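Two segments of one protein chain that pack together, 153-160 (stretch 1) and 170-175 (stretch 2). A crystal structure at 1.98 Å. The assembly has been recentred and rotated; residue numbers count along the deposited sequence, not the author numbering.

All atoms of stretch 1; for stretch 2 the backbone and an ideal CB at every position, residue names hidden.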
# COMPACT_ATOMS: atom_id res chain seq x y z
N HIS A 153 -13.50 2.93 11.51
CA HIS A 153 -12.20 2.22 11.53
C HIS A 153 -12.50 0.73 11.43
O HIS A 153 -12.61 0.05 12.44
CB HIS A 153 -11.37 2.60 12.75
CG HIS A 153 -11.17 4.07 12.90
ND1 HIS A 153 -10.22 4.77 12.16
CD2 HIS A 153 -11.79 4.98 13.69
CE1 HIS A 153 -10.28 6.05 12.49
NE2 HIS A 153 -11.21 6.20 13.44
N PRO A 154 -12.62 0.20 10.20
CA PRO A 154 -13.03 -1.19 10.01
C PRO A 154 -11.93 -2.15 10.47
O PRO A 154 -10.76 -1.89 10.21
CB PRO A 154 -13.27 -1.29 8.49
CG PRO A 154 -12.32 -0.26 7.93
CD PRO A 154 -12.31 0.87 8.93
N ARG A 155 -12.33 -3.19 11.20
CA ARG A 155 -11.45 -4.28 11.68
C ARG A 155 -11.70 -5.55 10.87
O ARG A 155 -10.86 -6.46 10.95
CB ARG A 155 -11.69 -4.55 13.16
CG ARG A 155 -10.61 -3.98 14.06
CD ARG A 155 -10.73 -2.48 14.24
NE ARG A 155 -10.42 -2.15 15.63
CZ ARG A 155 -10.81 -1.04 16.25
NH1 ARG A 155 -10.46 -0.86 17.51
NH2 ARG A 155 -11.52 -0.12 15.61
N HIS A 156 -12.85 -5.61 10.19
CA HIS A 156 -13.28 -6.69 9.27
C HIS A 156 -13.58 -6.05 7.92
O HIS A 156 -14.22 -4.97 7.91
CB HIS A 156 -14.52 -7.42 9.86
CG HIS A 156 -14.29 -7.98 11.22
ND1 HIS A 156 -13.82 -9.27 11.42
CD2 HIS A 156 -14.46 -7.45 12.45
CE1 HIS A 156 -13.72 -9.51 12.72
NE2 HIS A 156 -14.12 -8.40 13.38
N ALA A 157 -13.12 -6.66 6.82
CA ALA A 157 -13.39 -6.23 5.43
C ALA A 157 -12.73 -7.19 4.45
O ALA A 157 -11.51 -7.38 4.58
CB ALA A 157 -12.88 -4.82 5.19
N ALA A 158 -13.48 -7.75 3.50
CA ALA A 158 -12.88 -8.58 2.43
C ALA A 158 -11.97 -7.68 1.60
O ALA A 158 -12.32 -6.48 1.38
CB ALA A 158 -13.91 -9.26 1.56
N ILE A 159 -10.82 -8.24 1.22
CA ILE A 159 -9.76 -7.63 0.37
C ILE A 159 -9.45 -8.64 -0.73
O ILE A 159 -9.22 -9.86 -0.43
CB ILE A 159 -8.53 -7.25 1.21
CG1 ILE A 159 -7.40 -6.65 0.36
CG2 ILE A 159 -8.05 -8.44 2.05
CD1 ILE A 159 -6.37 -5.88 1.15
N SER A 160 -9.48 -8.18 -1.97
CA SER A 160 -9.45 -9.06 -3.16
C SER A 160 -8.70 -8.38 -4.30
O SER A 160 -8.76 -7.12 -4.43
CB SER A 160 -10.84 -9.43 -3.55
OG SER A 160 -11.47 -8.29 -4.13
N UNK A 170 -7.72 -13.09 -2.16
CA UNK A 170 -9.00 -12.97 -1.42
C UNK A 170 -8.73 -13.33 0.03
O UNK A 170 -8.41 -14.49 0.33
CB UNK A 170 -10.09 -13.87 -2.01
N UNK A 171 -8.80 -12.33 0.90
CA UNK A 171 -8.63 -12.48 2.36
C UNK A 171 -9.49 -11.44 3.04
O UNK A 171 -10.40 -10.89 2.37
CB UNK A 171 -7.17 -12.33 2.78
N UNK A 172 -9.18 -11.14 4.30
CA UNK A 172 -9.90 -10.14 5.13
C UNK A 172 -8.87 -9.35 5.93
O UNK A 172 -7.94 -9.97 6.51
CB UNK A 172 -10.91 -10.81 6.06
N UNK A 173 -9.07 -8.04 6.03
CA UNK A 173 -8.14 -7.16 6.80
C UNK A 173 -8.03 -7.65 8.24
O UNK A 173 -7.07 -7.26 8.90
CB UNK A 173 -8.62 -5.71 6.78
N UNK A 174 -8.97 -8.48 8.72
CA UNK A 174 -8.94 -8.97 10.12
C UNK A 174 -7.86 -10.06 10.26
O UNK A 174 -7.60 -10.43 11.39
CB UNK A 174 -10.31 -9.52 10.54
N UNK A 175 -7.22 -10.46 9.15
CA UNK A 175 -6.08 -11.41 9.09
C UNK A 175 -4.73 -10.69 9.26
O UNK A 175 -3.70 -11.37 9.22
CB UNK A 175 -6.09 -12.17 7.76

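Position 170 lies in an extended strand antiparallel to stretch 1, in a non-hydrogen-bonded pair with Ser160. Its CB leaves the sheet on the same face as Ser160 CB, 4.8 Å away. The neighbour is small, so many side chains would fit, and a long one could reach across it. The residue is Arg170, whose guanidinium places one face over Ser160, with NH2 3.4 Å from Ser160 CB.

Position 171 is in a hydrogen-bonded pair with Ile159. Its N donates to Ile159 O (2.8 Å) and its O accepts from Ile159 N (2.9 Å), a closed pair of backbone bonds that any residue except proline could make. The CB emerges on the face of Ile159, 4.1 Å from Ile159 CG2, where a small or a branched side chain would suit. Ser171 is deposited; its CB rests against that methyl group, and its hydroxyl makes no hydrogen bond to stretch 1.

At position 172 the CB returns to the face of Ala158. The strand pairing of stretch 1 has given way to loop, and the amide of Ala157 points to this side. A short acceptor, such as Asp or Asn, could reach it. Asp172 does so: OD1 accepts from Ala157 N at 2.8 Å, almost linearly, and also from the backbone N of position 174 at 3.0 Å. One carboxylate oxygen thus ties the loop to the turn that follows the strand.

Position 173 has phi/psi of -57/-17, so the chain turns here into a 3-10 segment. Its N donates to Ala157 O (2.9 Å), which excludes proline. The CB points sideways, but Pro154 and Ala157 offer apolar surface within reach of a longer aliphatic chain; Ile, Leu or Met would be reasonable. Ile173 extends CD1 to 3.6 Å from Ala157 CB and 4.2 Å from Pro154 CB, and of the six residues it has the largest area covered by stretch 1.

The CB of position 174 points toward stretch 1 and is tight, an ideal CB lying 3.1 Å from Arg155 O and 3.6 Å from His156 ND1. The CB sits close against that carbonyl, and the imidazole nitrogen suits a short side chain with an acceptor: Asp, Asn or Ser. In Asp174, chi1 is p, and OD2 accepts from His156 ND1 (2.8 Å) at the ring edge.

Position 175 finds nothing of stretch 1 within 5.5 Å of its CB, so many residues would suit. Gln175 makes no contact with stretch 1; its N closes the turn by donating to Asp172 O (2.8 Å).

Stretch 2, residues 170-175: RSDIDQ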
# COMPACT_ATOMS: atom_id res chain seq x y z
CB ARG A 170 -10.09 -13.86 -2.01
CG ARG A 170 -11.42 -13.72 -1.29
CD ARG A 170 -12.60 -14.09 -2.16
NE ARG A 170 -12.58 -13.38 -3.44
CZ ARG A 170 -13.13 -12.17 -3.68
NH1 ARG A 170 -13.78 -11.50 -2.74
NH2 ARG A 170 -13.03 -11.65 -4.89
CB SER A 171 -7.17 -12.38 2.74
OG SER A 171 -7.01 -12.46 4.15
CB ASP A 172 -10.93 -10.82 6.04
CG ASP A 172 -11.96 -9.83 6.52
OD1 ASP A 172 -11.61 -8.93 7.30
OD2 ASP A 172 -13.11 -9.91 6.03
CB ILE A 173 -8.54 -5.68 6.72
CG1 ILE A 173 -9.82 -5.36 7.48
CG2 ILE A 173 -8.61 -5.23 5.27
CD1 ILE A 173 -10.18 -3.89 7.45
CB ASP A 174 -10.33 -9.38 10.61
CG ASP A 174 -10.79 -10.75 10.15
OD1 ASP A 174 -9.97 -11.45 9.52
OD2 ASP A 174 -11.97 -11.10 10.42
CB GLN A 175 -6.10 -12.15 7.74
CG GLN A 175 -7.30 -13.06 7.54
CD GLN A 175 -7.35 -14.19 8.53
OE1 GLN A 175 -8.29 -14.32 9.30
NE2 GLN A 175 -6.32 -15.02 8.52
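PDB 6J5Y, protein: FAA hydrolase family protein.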